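Local coordinates for hypothetical protein PH1109 (Pyrococcus horikoshii, PDB 2D5A), which binds coenzyme A through a CoA-binding domain with a Rossmann-type fold, although its wider biological role is not established, at residues K24-G29 against D76-V81; S31-R36 against N56-E61. All coordinates share one frame; numbering follows the deposited sequence.

Contact 1: K24-G29 against D76-V81. With COA (coenzyme A), chain B.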
ATOM      1  N   LYS A  24      -4.350  -3.986  -8.219  1.00 14.90           N
ATOM      2  CA  LYS A  24      -3.757  -5.294  -7.629  1.00 14.13           C
ATOM      3  C   LYS A  24      -2.923  -4.797  -6.447  1.00 16.33           C
ATOM      4  O   LYS A  24      -1.794  -4.213  -6.677  1.00 18.02           O
ATOM      5  CB  LYS A  24      -2.818  -5.951  -8.667  1.00 16.50           C
ATOM      6  CG  LYS A  24      -3.637  -6.425  -9.938  1.00 19.67           C
ATOM      7  CD  LYS A  24      -4.480  -7.628  -9.596  1.00 18.95           C
ATOM      8  CE  LYS A  24      -5.031  -8.377 -10.883  1.00 18.20           C
ATOM      9  NZ  LYS A  24      -5.797  -9.622 -10.447  1.00 17.21           N
ATOM     10  N   ILE A  25      -3.436  -5.041  -5.244  1.00 14.90           N
ATOM     11  CA  ILE A  25      -2.775  -4.453  -4.037  1.00 16.56           C
ATOM     12  C   ILE A  25      -2.190  -5.556  -3.164  1.00 15.90           C
ATOM     13  O   ILE A  25      -2.914  -6.569  -2.930  1.00 15.13           O
ATOM     14  CB  ILE A  25      -3.835  -3.731  -3.168  1.00 17.49           C
ATOM     15  CG1 ILE A  25      -4.713  -2.683  -3.985  1.00 16.21           C
ATOM     16  CG2 ILE A  25      -3.056  -2.864  -2.012  1.00 14.64           C
ATOM     17  CD1 ILE A  25      -3.922  -1.640  -4.732  1.00 16.72           C
ATOM     18  N   ALA A  26      -0.958  -5.391  -2.653  1.00 14.18           N
ATOM     19  CA  ALA A  26      -0.416  -6.333  -1.613  1.00 13.94           C
ATOM     20  C   ALA A  26      -0.554  -5.454  -0.391  1.00 16.28           C
ATOM     21  O   ALA A  26       0.168  -4.419  -0.305  1.00 16.52           O
ATOM     22  CB  ALA A  26       1.020  -6.609  -1.866  1.00 14.17           C
ATOM     23  N   LEU A  27      -1.383  -5.874   0.582  1.00 12.31           N
ATOM     24  CA  LEU A  27      -1.642  -5.031   1.768  1.00 12.70           C
ATOM     25  C   LEU A  27      -0.848  -5.709   2.909  1.00 16.56           C
ATOM     26  O   LEU A  27      -1.197  -6.736   3.487  1.00 14.07           O
ATOM     27  CB  LEU A  27      -3.146  -4.961   2.054  1.00 12.62           C
ATOM     28  CG  LEU A  27      -3.547  -3.846   3.097  1.00 14.65           C
ATOM     29  CD1 LEU A  27      -4.961  -3.330   2.872  1.00 15.48           C
ATOM     30  CD2 LEU A  27      -3.432  -4.455   4.584  1.00 15.80           C
ATOM     31  N   VAL A  28       0.234  -4.999   3.250  1.00 13.31           N
ATOM     32  CA  VAL A  28       1.246  -5.626   4.193  1.00 13.40           C
ATOM     33  C   VAL A  28       0.939  -5.209   5.605  1.00 14.00           C
ATOM     34  O   VAL A  28       0.747  -4.008   5.890  1.00 17.02           O
ATOM     35  CB  VAL A  28       2.697  -5.100   3.765  1.00 11.95           C
ATOM     36  CG1 VAL A  28       3.721  -5.615   4.812  1.00 12.77           C
ATOM     37  CG2 VAL A  28       3.050  -5.549   2.353  1.00 14.34           C
ATOM     38  N   GLY A  29       0.877  -6.176   6.507  1.00 13.08           N
ATOM     39  CA  GLY A  29       0.412  -5.866   7.889  1.00 14.77           C
ATOM     40  C   GLY A  29      -1.092  -6.160   8.041  1.00 15.75           C
ATOM     41  O   GLY A  29      -1.756  -5.829   9.008  1.00 14.69           O
ATOM     42  N   ASP A  76       0.242 -13.609  -8.563  1.00 17.04           N
ATOM     43  CA  ASP A  76      -0.403 -12.681  -9.462  1.00 16.97           C
ATOM     44  C   ASP A  76       0.507 -11.483  -9.578  1.00 17.87           C
ATOM     45  O   ASP A  76       1.469 -11.370  -8.801  1.00 21.02           O
ATOM     46  CB  ASP A  76      -1.729 -12.211  -8.804  1.00 16.83           C
ATOM     47  CG  ASP A  76      -2.748 -11.648  -9.844  1.00 20.05           C
ATOM     48  OD1 ASP A  76      -2.413 -11.418 -11.051  1.00 20.88           O
ATOM     49  OD2 ASP A  76      -3.890 -11.377  -9.369  1.00 19.71           O
ATOM     50  N   LYS A  77       0.198 -10.594 -10.502  1.00 16.37           N
ATOM     51  CA  LYS A  77       0.994  -9.364 -10.540  1.00 18.17           C
ATOM     52  C   LYS A  77       0.511  -8.509  -9.387  1.00 19.71           C
ATOM     53  O   LYS A  77      -0.624  -8.586  -8.929  1.00 19.23           O
ATOM     54  CB  LYS A  77       0.810  -8.615 -11.869  1.00 24.42           C
ATOM     55  CG  LYS A  77      -0.590  -8.315 -12.089  1.00 26.37           C
ATOM     56  CD  LYS A  77      -0.685  -7.583 -13.418  1.00 41.52           C
ATOM     57  CE  LYS A  77      -2.123  -7.478 -13.820  1.00 41.77           C
ATOM     58  NZ  LYS A  77      -2.198  -6.451 -14.935  1.00 50.40           N
ATOM     59  N   ILE A  78       1.414  -7.641  -8.889  1.00 16.59           N
ATOM     60  CA  ILE A  78       1.024  -6.731  -7.835  1.00 17.08           C
ATOM     61  C   ILE A  78       1.479  -5.365  -8.396  1.00 18.52           C
ATOM     62  O   ILE A  78       2.562  -5.266  -8.924  1.00 20.41           O
ATOM     63  CB  ILE A  78       1.802  -7.084  -6.495  1.00 18.27           C
ATOM     64  CG1 ILE A  78       1.108  -8.302  -5.847  1.00 18.28           C
ATOM     65  CG2 ILE A  78       1.825  -5.892  -5.541  1.00 18.11           C
ATOM     66  CD1 ILE A  78      -0.429  -8.061  -5.501  1.00 19.72           C
ATOM     67  N   GLU A  79       0.612  -4.392  -8.217  1.00 18.35           N
ATOM     68  CA  GLU A  79       0.858  -3.011  -8.714  1.00 18.31           C
ATOM     69  C   GLU A  79       1.203  -2.059  -7.523  1.00 20.04           C
ATOM     70  O   GLU A  79       2.025  -1.183  -7.689  1.00 19.53           O
ATOM     71  CB  GLU A  79      -0.433  -2.488  -9.394  1.00 18.75           C
ATOM     72  CG  GLU A  79      -0.562  -3.178 -10.727  1.00 20.09           C
ATOM     73  CD  GLU A  79      -2.002  -3.250 -11.277  1.00 20.23           C
ATOM     74  OE1 GLU A  79      -3.013  -3.022 -10.569  1.00 23.88           O
ATOM     75  OE2 GLU A  79      -2.107  -3.495 -12.528  1.00 28.92           O
ATOM     76  N   VAL A  80       0.500  -2.204  -6.411  1.00 18.44           N
ATOM     77  CA  VAL A  80       0.730  -1.326  -5.277  1.00 17.16           C
ATOM     78  C   VAL A  80       1.039  -2.120  -4.027  1.00 17.49           C
ATOM     79  O   VAL A  80       0.318  -3.066  -3.769  1.00 17.26           O
ATOM     80  CB  VAL A  80      -0.515  -0.525  -4.951  1.00 17.55           C
ATOM     81  CG1 VAL A  80      -0.256   0.441  -3.748  1.00 17.52           C
ATOM     82  CG2 VAL A  80      -0.982   0.343  -6.185  1.00 17.69           C
ATOM     83  N   VAL A  81       2.134  -1.793  -3.316  1.00 15.63           N
ATOM     84  CA  VAL A  81       2.341  -2.400  -1.983  1.00 16.32           C
ATOM     85  C   VAL A  81       1.893  -1.383  -1.001  1.00 17.76           C
ATOM     86  O   VAL A  81       2.565  -0.312  -0.932  1.00 19.44           O
ATOM     87  CB  VAL A  81       3.809  -2.810  -1.860  1.00 14.95           C
ATOM     88  CG1 VAL A  81       4.021  -3.377  -0.446  1.00 16.31           C
ATOM     89  CG2 VAL A  81       4.144  -3.970  -2.949  1.00 18.91           C
TER
HETATM   90  N1A COA B 200       4.931  -8.433   8.248  1.00 17.87           N
HETATM   91  C2A COA B 200       3.627  -8.231   8.138  1.00 14.21           C
HETATM   92  N3A COA B 200       2.859  -7.861   9.163  1.00 14.73           N
HETATM   93  C4A COA B 200       3.448  -7.635  10.349  1.00 17.49           C
HETATM   94  C5A COA B 200       4.822  -7.805  10.507  1.00 15.73           C
HETATM   95  C6A COA B 200       5.571  -8.236   9.423  1.00 18.52           C
HETATM   96  N6A COA B 200       6.878  -8.524   9.531  1.00 18.65           N
HETATM   97  N7A COA B 200       5.093  -7.544  11.789  1.00 17.87           N
HETATM   98  C8A COA B 200       3.961  -7.224  12.413  1.00 20.07           C
HETATM   99  N9A COA B 200       2.948  -7.285  11.537  1.00 17.35           N
HETATM  100  C1B COA B 200       1.517  -7.114  11.833  1.00 19.95           C
HETATM  101  C2B COA B 200       1.088  -7.777  13.146  1.00 20.18           C
HETATM  102  O2B COA B 200       0.697  -9.130  12.909  1.00 19.85           O
HETATM  103  C3B COA B 200      -0.067  -6.873  13.583  1.00 20.94           C
HETATM  104  O3B COA B 200      -1.364  -7.449  13.400  1.00 21.39           O
HETATM  105  P3B COA B 200      -1.976  -8.371  14.573  1.00 19.88           P
HETATM  106  O7A COA B 200      -3.304  -8.976  13.893  1.00 19.85           O
HETATM  107  O8A COA B 200      -2.330  -7.426  15.803  1.00 20.79           O
HETATM  108  O9A COA B 200      -0.938  -9.387  14.891  1.00 18.80           O
HETATM  109  C4B COA B 200       0.095  -5.602  12.742  1.00 20.93           C
HETATM  110  O4B COA B 200       1.368  -5.719  12.102  1.00 22.98           O
HETATM  111  C5B COA B 200       0.099  -4.361  13.638  1.00 25.78           C
HETATM  112  O5B COA B 200       1.064  -4.539  14.675  1.00 22.82           O
HETATM  113  P1A COA B 200       1.885  -3.291  15.311  1.00 26.07           P
HETATM  114  O1A COA B 200       2.813  -2.776  14.277  1.00 26.92           O
HETATM  115  O2A COA B 200       2.433  -3.873  16.560  1.00 29.64           O
HETATM  116  O3A COA B 200       0.664  -2.323  15.704  1.00 25.37           O
HETATM  117  P2A COA B 200       0.804  -0.794  16.217  1.00 25.83           P
HETATM  118  O4A COA B 200      -0.386  -0.596  17.073  1.00 27.31           O
HETATM  119  O5A COA B 200       2.188  -0.608  16.715  1.00 25.63           O
HETATM  120  O6A COA B 200       0.586   0.113  14.904  1.00 24.74           O
HETATM  121  CBP COA B 200       0.958   0.404  12.565  1.00 20.07           C
HETATM  122  CCP COA B 200       1.621   0.361  13.946  1.00 20.30           C
HETATM  123  CDP COA B 200       0.089  -0.823  12.278  1.00 20.40           C
HETATM  124  CEP COA B 200       1.961   0.850  11.505  1.00 20.57           C
HETATM  125  CAP COA B 200      -0.057   1.556  12.697  1.00 22.55           C
HETATM  126  OAP COA B 200       0.538   2.824  13.004  1.00 24.62           O
HETATM  127  C9P COA B 200      -0.938   1.792  11.467  1.00 22.56           C
HETATM  128  O9P COA B 200      -2.077   1.074  11.423  1.00 22.87           O
HETATM  129  N8P COA B 200      -0.640   2.750  10.586  1.00 22.81           N
HETATM  130  C7P COA B 200      -1.508   3.067   9.446  1.00 18.73           C
HETATM  131  C6P COA B 200      -2.555   4.056   9.976  1.00 19.98           C
HETATM  132  C5P COA B 200      -3.525   4.456   8.864  1.00 19.02           C
HETATM  133  O5P COA B 200      -2.987   4.832   7.685  1.00 22.50           O
HETATM  134  N4P COA B 200      -4.823   4.352   9.104  1.00 27.17           N
HETATM  135  C3P COA B 200      -5.793   4.675   8.050  1.00 34.46           C
HETATM  136  C2P COA B 200      -6.662   5.794   8.614  1.00 42.42           C
HETATM  137  S1P COA B 200      -7.986   6.165   7.413  1.00 52.14           S

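Contact 2: S31-R36 against N56-E61. With COA (coenzyme A), chain B.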
ATOM      1  N   SER A  31      -4.551  -7.802   8.972  1.00 14.22           N
ATOM      2  CA  SER A  31      -4.890  -8.382  10.284  1.00 15.16           C
ATOM      3  C   SER A  31      -6.409  -8.676  10.294  1.00 15.03           C
ATOM      4  O   SER A  31      -7.210  -7.901   9.696  1.00 17.03           O
ATOM      5  CB  SER A  31      -4.665  -7.320  11.383  1.00 16.88           C
ATOM      6  OG  SER A  31      -5.184  -7.810  12.631  1.00 17.65           O
ATOM      7  N   PRO A  32      -6.826  -9.775  10.935  1.00 16.69           N
ATOM      8  CA  PRO A  32      -8.238 -10.110  10.995  1.00 18.22           C
ATOM      9  C   PRO A  32      -8.889  -9.284  12.147  1.00 17.91           C
ATOM     10  O   PRO A  32     -10.126  -9.378  12.378  1.00 20.84           O
ATOM     11  CB  PRO A  32      -8.244 -11.597  11.373  1.00 22.16           C
ATOM     12  CG  PRO A  32      -6.977 -11.749  12.252  1.00 20.91           C
ATOM     13  CD  PRO A  32      -5.948 -10.878  11.479  1.00 17.28           C
ATOM     14  N   LYS A  33      -8.060  -8.529  12.949  1.00 17.53           N
ATOM     15  CA  LYS A  33      -8.692  -7.720  14.065  1.00 21.61           C
ATOM     16  C   LYS A  33      -9.451  -6.485  13.506  1.00 20.16           C
ATOM     17  O   LYS A  33      -8.830  -5.589  12.925  1.00 21.04           O
ATOM     18  CB  LYS A  33      -7.550  -7.260  15.032  1.00 21.33           C
ATOM     19  CG  LYS A  33      -6.810  -8.435  15.608  1.00 20.64           C
ATOM     20  CD  LYS A  33      -5.600  -7.947  16.486  1.00 20.75           C
ATOM     21  CE  LYS A  33      -4.871  -9.152  17.107  1.00 24.28           C
ATOM     22  NZ  LYS A  33      -3.573  -8.569  17.740  1.00 25.82           N
ATOM     23  N   PRO A  34     -10.781  -6.393  13.735  1.00 28.70           N
ATOM     24  CA  PRO A  34     -11.639  -5.303  13.217  1.00 31.71           C
ATOM     25  C   PRO A  34     -11.128  -3.952  13.616  1.00 31.99           C
ATOM     26  O   PRO A  34     -11.235  -2.940  12.896  1.00 37.42           O
ATOM     27  CB  PRO A  34     -12.998  -5.619  13.836  1.00 30.96           C
ATOM     28  CG  PRO A  34     -13.046  -7.175  13.719  1.00 35.59           C
ATOM     29  CD  PRO A  34     -11.617  -7.422  14.422  1.00 30.83           C
ATOM     30  N   GLU A  35     -10.527  -3.941  14.777  1.00 33.16           N
ATOM     31  CA  GLU A  35      -9.972  -2.734  15.317  1.00 38.52           C
ATOM     32  C   GLU A  35      -8.745  -2.176  14.538  1.00 39.63           C
ATOM     33  O   GLU A  35      -8.564  -0.968  14.542  1.00 38.59           O
ATOM     34  CB  GLU A  35      -9.537  -3.014  16.804  1.00 45.33           C
ATOM     35  CG  GLU A  35      -8.116  -3.827  16.793  1.00 54.07           C
ATOM     36  CD  GLU A  35      -7.596  -4.570  18.080  1.00 59.20           C
ATOM     37  OE1 GLU A  35      -8.301  -5.472  18.605  1.00 58.68           O
ATOM     38  OE2 GLU A  35      -6.430  -4.283  18.542  1.00 61.12           O
ATOM     39  N   ARG A  36      -7.869  -3.022  13.927  1.00 26.62           N
ATOM     40  CA  ARG A  36      -6.680  -2.506  13.267  1.00 24.85           C
ATOM     41  C   ARG A  36      -7.036  -1.747  12.030  1.00 22.37           C
ATOM     42  O   ARG A  36      -7.955  -2.149  11.291  1.00 22.49           O
ATOM     43  CB  ARG A  36      -5.791  -3.678  12.805  1.00 20.57           C
ATOM     44  CG  ARG A  36      -5.191  -4.515  14.026  1.00 29.03           C
ATOM     45  CD  ARG A  36      -3.906  -4.046  14.222  1.00 26.44           C
ATOM     46  NE  ARG A  36      -3.180  -4.740  15.305  1.00 24.94           N
ATOM     47  CZ  ARG A  36      -2.371  -4.075  16.129  1.00 35.08           C
ATOM     48  NH1 ARG A  36      -1.664  -4.766  17.005  1.00 32.17           N
ATOM     49  NH2 ARG A  36      -2.375  -2.691  16.133  1.00 36.06           N
ATOM     50  N   ASN A  56       1.157 -11.097   5.539  1.00 13.40           N
ATOM     51  CA  ASN A  56       1.477 -11.045   6.961  1.00 14.53           C
ATOM     52  C   ASN A  56       1.850 -12.531   7.274  1.00 16.61           C
ATOM     53  O   ASN A  56       0.969 -13.397   7.236  1.00 16.33           O
ATOM     54  CB  ASN A  56       0.256 -10.693   7.842  1.00 14.78           C
ATOM     55  CG  ASN A  56       0.674 -10.528   9.300  1.00 14.46           C
ATOM     56  OD1 ASN A  56       1.724 -11.080   9.711  1.00 14.55           O
ATOM     57  ND2 ASN A  56      -0.057  -9.712  10.088  1.00 13.64           N
ATOM     58  N   PRO A  57       3.119 -12.809   7.548  1.00 14.58           N
ATOM     59  CA  PRO A  57       3.564 -14.188   7.847  1.00 16.90           C
ATOM     60  C   PRO A  57       2.868 -14.818   9.031  1.00 16.62           C
ATOM     61  O   PRO A  57       2.976 -16.053   9.167  1.00 17.45           O
ATOM     62  CB  PRO A  57       5.103 -14.047   8.191  1.00 18.09           C
ATOM     63  CG  PRO A  57       5.452 -12.729   7.462  1.00 18.84           C
ATOM     64  CD  PRO A  57       4.231 -11.819   7.533  1.00 17.78           C
ATOM     65  N   LYS A  58       2.193 -14.023   9.859  1.00 14.60           N
ATOM     66  CA  LYS A  58       1.535 -14.597  11.018  1.00 15.77           C
ATOM     67  C   LYS A  58       0.243 -15.359  10.605  1.00 14.44           C
ATOM     68  O   LYS A  58      -0.195 -16.257  11.345  1.00 15.85           O
ATOM     69  CB  LYS A  58       1.138 -13.494  11.971  1.00 16.75           C
ATOM     70  CG  LYS A  58       0.264 -13.978  13.166  1.00 14.64           C
ATOM     71  CD  LYS A  58       0.086 -12.773  14.085  1.00 14.26           C
ATOM     72  CE  LYS A  58      -0.813 -13.048  15.307  1.00 13.50           C
ATOM     73  NZ  LYS A  58      -0.943 -11.850  16.218  1.00 15.65           N
ATOM     74  N   TYR A  59      -0.405 -14.906   9.526  1.00 15.84           N
ATOM     75  CA  TYR A  59      -1.797 -15.475   9.206  1.00 14.94           C
ATOM     76  C   TYR A  59      -1.858 -16.209   7.887  1.00 16.39           C
ATOM     77  O   TYR A  59      -1.071 -15.926   6.983  1.00 17.70           O
ATOM     78  CB  TYR A  59      -2.826 -14.305   9.100  1.00 15.43           C
ATOM     79  CG  TYR A  59      -2.941 -13.573  10.391  1.00 13.73           C
ATOM     80  CD1 TYR A  59      -2.448 -12.215  10.516  1.00 14.01           C
ATOM     81  CD2 TYR A  59      -3.561 -14.185  11.523  1.00 15.36           C
ATOM     82  CE1 TYR A  59      -2.648 -11.467  11.753  1.00 13.38           C
ATOM     83  CE2 TYR A  59      -3.759 -13.496  12.758  1.00 15.17           C
ATOM     84  CZ  TYR A  59      -3.294 -12.111  12.845  1.00 16.54           C
ATOM     85  OH  TYR A  59      -3.556 -11.467  14.028  1.00 16.59           O
ATOM     86  N   GLU A  60      -2.802 -17.162   7.791  1.00 15.07           N
ATOM     87  CA  GLU A  60      -2.963 -17.923   6.538  1.00 15.27           C
ATOM     88  C   GLU A  60      -4.208 -17.460   5.751  1.00 13.07           C
ATOM     89  O   GLU A  60      -4.262 -17.605   4.541  1.00 14.25           O
ATOM     90  CB  GLU A  60      -3.060 -19.430   6.935  1.00 22.08           C
ATOM     91  CG  GLU A  60      -1.541 -19.791   7.212  1.00 35.20           C
ATOM     92  CD  GLU A  60      -1.273 -21.038   8.003  1.00 45.64           C
ATOM     93  OE1 GLU A  60      -2.118 -21.940   7.957  1.00 49.02           O
ATOM     94  OE2 GLU A  60      -0.168 -21.141   8.631  1.00 43.26           O
ATOM     95  N   GLU A  61      -5.121 -16.799   6.477  1.00 15.05           N
ATOM     96  CA  GLU A  61      -6.337 -16.239   5.793  1.00 15.25           C
ATOM     97  C   GLU A  61      -6.836 -14.996   6.577  1.00 13.60           C
ATOM     98  O   GLU A  61      -6.832 -14.978   7.799  1.00 15.20           O
ATOM     99  CB  GLU A  61      -7.434 -17.343   5.698  1.00 16.55           C
ATOM    100  CG  GLU A  61      -8.514 -16.903   4.688  1.00 19.83           C
ATOM    101  CD  GLU A  61      -9.454 -18.082   4.289  1.00 25.13           C
ATOM    102  OE1 GLU A  61     -10.077 -17.953   3.192  1.00 27.36           O
ATOM    103  OE2 GLU A  61      -9.500 -19.056   5.069  1.00 23.86           O
TER
HETATM  104  N1A COA B 200       4.931  -8.433   8.248  1.00 17.87           N
HETATM  105  C2A COA B 200       3.627  -8.231   8.138  1.00 14.21           C
HETATM  106  N3A COA B 200       2.859  -7.861   9.163  1.00 14.73           N
HETATM  107  C4A COA B 200       3.448  -7.635  10.349  1.00 17.49           C
HETATM  108  C5A COA B 200       4.822  -7.805  10.507  1.00 15.73           C
HETATM  109  C6A COA B 200       5.571  -8.236   9.423  1.00 18.52           C
HETATM  110  N6A COA B 200       6.878  -8.524   9.531  1.00 18.65           N
HETATM  111  N7A COA B 200       5.093  -7.544  11.789  1.00 17.87           N
HETATM  112  C8A COA B 200       3.961  -7.224  12.413  1.00 20.07           C
HETATM  113  N9A COA B 200       2.948  -7.285  11.537  1.00 17.35           N
HETATM  114  C1B COA B 200       1.517  -7.114  11.833  1.00 19.95           C
HETATM  115  C2B COA B 200       1.088  -7.777  13.146  1.00 20.18           C
HETATM  116  O2B COA B 200       0.697  -9.130  12.909  1.00 19.85           O
HETATM  117  C3B COA B 200      -0.067  -6.873  13.583  1.00 20.94           C
HETATM  118  O3B COA B 200      -1.364  -7.449  13.400  1.00 21.39           O
HETATM  119  P3B COA B 200      -1.976  -8.371  14.573  1.00 19.88           P
HETATM  120  O7A COA B 200      -3.304  -8.976  13.893  1.00 19.85           O
HETATM  121  O8A COA B 200      -2.330  -7.426  15.803  1.00 20.79           O
HETATM  122  O9A COA B 200      -0.938  -9.387  14.891  1.00 18.80           O
HETATM  123  C4B COA B 200       0.095  -5.602  12.742  1.00 20.93           C
HETATM  124  O4B COA B 200       1.368  -5.719  12.102  1.00 22.98           O
HETATM  125  C5B COA B 200       0.099  -4.361  13.638  1.00 25.78           C
HETATM  126  O5B COA B 200       1.064  -4.539  14.675  1.00 22.82           O
HETATM  127  P1A COA B 200       1.885  -3.291  15.311  1.00 26.07           P
HETATM  128  O1A COA B 200       2.813  -2.776  14.277  1.00 26.92           O
HETATM  129  O2A COA B 200       2.433  -3.873  16.560  1.00 29.64           O
HETATM  130  O3A COA B 200       0.664  -2.323  15.704  1.00 25.37           O
HETATM  131  P2A COA B 200       0.804  -0.794  16.217  1.00 25.83           P
HETATM  132  O4A COA B 200      -0.386  -0.596  17.073  1.00 27.31           O
HETATM  133  O5A COA B 200       2.188  -0.608  16.715  1.00 25.63           O
HETATM  134  O6A COA B 200       0.586   0.113  14.904  1.00 24.74           O
HETATM  135  CBP COA B 200       0.958   0.404  12.565  1.00 20.07           C
HETATM  136  CCP COA B 200       1.621   0.361  13.946  1.00 20.30           C
HETATM  137  CDP COA B 200       0.089  -0.823  12.278  1.00 20.40           C
HETATM  138  CEP COA B 200       1.961   0.850  11.505  1.00 20.57           C
HETATM  139  CAP COA B 200      -0.057   1.556  12.697  1.00 22.55           C
HETATM  140  OAP COA B 200       0.538   2.824  13.004  1.00 24.62           O
HETATM  141  C9P COA B 200      -0.938   1.792  11.467  1.00 22.56           C
HETATM  142  O9P COA B 200      -2.077   1.074  11.423  1.00 22.87           O
HETATM  143  N8P COA B 200      -0.640   2.750  10.586  1.00 22.81           N
HETATM  144  C7P COA B 200      -1.508   3.067   9.446  1.00 18.73           C
HETATM  145  C6P COA B 200      -2.555   4.056   9.976  1.00 19.98           C
HETATM  146  C5P COA B 200      -3.525   4.456   8.864  1.00 19.02           C
HETATM  147  O5P COA B 200      -2.987   4.832   7.685  1.00 22.50           O
HETATM  148  N4P COA B 200      -4.823   4.352   9.104  1.00 27.17           N
HETATM  149  C3P COA B 200      -5.793   4.675   8.050  1.00 34.46           C
HETATM  150  C2P COA B 200      -6.662   5.794   8.614  1.00 42.42           C
HETATM  151  S1P COA B 200      -7.986   6.165   7.413  1.00 52.14           S

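Contact 1: K24-G29 against D76-V81
Ile25 and Ala26 pair in parallel with Val80 and Val81, joining strand 24-28 to strand 80-83, the middle strand of a five-stranded parallel Rossmann-type sheet. The register follows from two backbone bonds. Ala26 N gives to Val80 O at 2.9 Å, and Val80 N gives to Lys24 O at 3.1 Å. Lys24 O also accepts from Glu79 N (2.9 Å), so two successive amides grip one carbonyl where the incoming chain turns into the sheet.

The tight part is apolar and divides between the two faces. On one, Ile25 and Val80 run side by side, with the methyl Ile25 CD1 only 3.6 Å from Val80 CB. This follows from the bend at chi2 (-55°), which brings the end of the isoleucine over to the valine. On the other face, Ala26 CB meets Ile78 CG2 at 3.8 Å, and farther along Val28 CG2 touches Val81 CG1 at 3.7 Å. Tyr93 and Ala97 of helix 90-100 cover this side, touching Val28 and Val81. The buried Glu79 extends alongside the start of the strand; its OE1 accepts from Lys24 N, on the anti side and 32° out of the carboxylate plane, while OE2 pairs with Arg21.

Toward solvent lie the exposed Lys77 and the partly exposed pair Lys24 and Asp76. The Lys24 chain, bent at chi2, brings NZ to the syn lone pair of Asp76 OD2 in a salt bridge. NZ is shared with Asp51, its stronger partner, and Tyr53 OH also bonds to Asp76 OD2. Lys77 O, 3.4 Å from Lys24 CB, is buried by the contact without a polar partner in the model. At the far end the strand runs into Gly29, whose CA lies 3.4 Å from N3A of the coenzyme A adenine.

Contact 2: S31-R36 against N56-E61
The binding site for the ribose phosphate of coenzyme A is walled by two loops that meet where Pro32 lies over the ring of Tyr59. Loop 31-36 follows strand 24-28 and leads into helix 37-47; loop 56-61 follows strand 51-55. Their direct contact is small, 190 Å² in all, and no hydrogen bond crosses it.

The evidence for a CH-pi contact is that Pro32 CD sits 3.5 Å from the Tyr59 ring centroid and 22° off the ring normal, displaced toward the hydroxyl-bearing rim. Lys58 leaves with CG opposite the backbone N (chi1 173°) and stays extended, which lays CG over the other ring face and carries NZ to O9A of coenzyme A. The ring presents its edge to the phosphate: Tyr59 OH bonds to O7A of coenzyme A at 2.5 Å, and Ser31 OG reaches the same oxygen from the other loop. An ST turn, in which Lys33 N bonds to Ser31 OG (3.0 Å), holds that hydroxyl in place.

Lys33 extends to O8A; the close approach of its ammonium group to that of Lys58 is probably offset by the anion they share. O8A also receives Arg36 NE and NH1, lying in the guanidinium plane at its edge. Arg36 NH2 continues to the pyrophosphate oxygen O4A at 3.0 Å, while C5B of coenzyme A rests over the guanidinium face.

Asn56 works through both ends of its amide. ND2 bonds to the ribose hydroxyl O2B at 3.0 Å with a nearly straight N-H (177°), and also to Ala30 O. OD1 takes Lys58 N in an Asx turn. Basic and hydroxyl groups from two loops after adjacent parallel strands, converging on one phosphate, make up the 3'-phosphate pocket of this Rossmann-type CoA-binding domain.

Contact 1 belongs to the core and contact 2 to the surface, their centres about 15 Å apart. Contact 1 pairs strand 24-28 with strand 80-83, whereas contact 2 joins the loops that follow strand 24-28 and strand 51-55, its neighbour on the other side. Their chemistry differs accordingly. Parallel-strand backbone bonds and aliphatic side chains hold the first together directly, with charged groups at the start of strand 24-28. The second has little direct adhesion, and its loops are linked chiefly through a shared anion. The two meet where Gly29 packs against Asn56, and both touch coenzyme A.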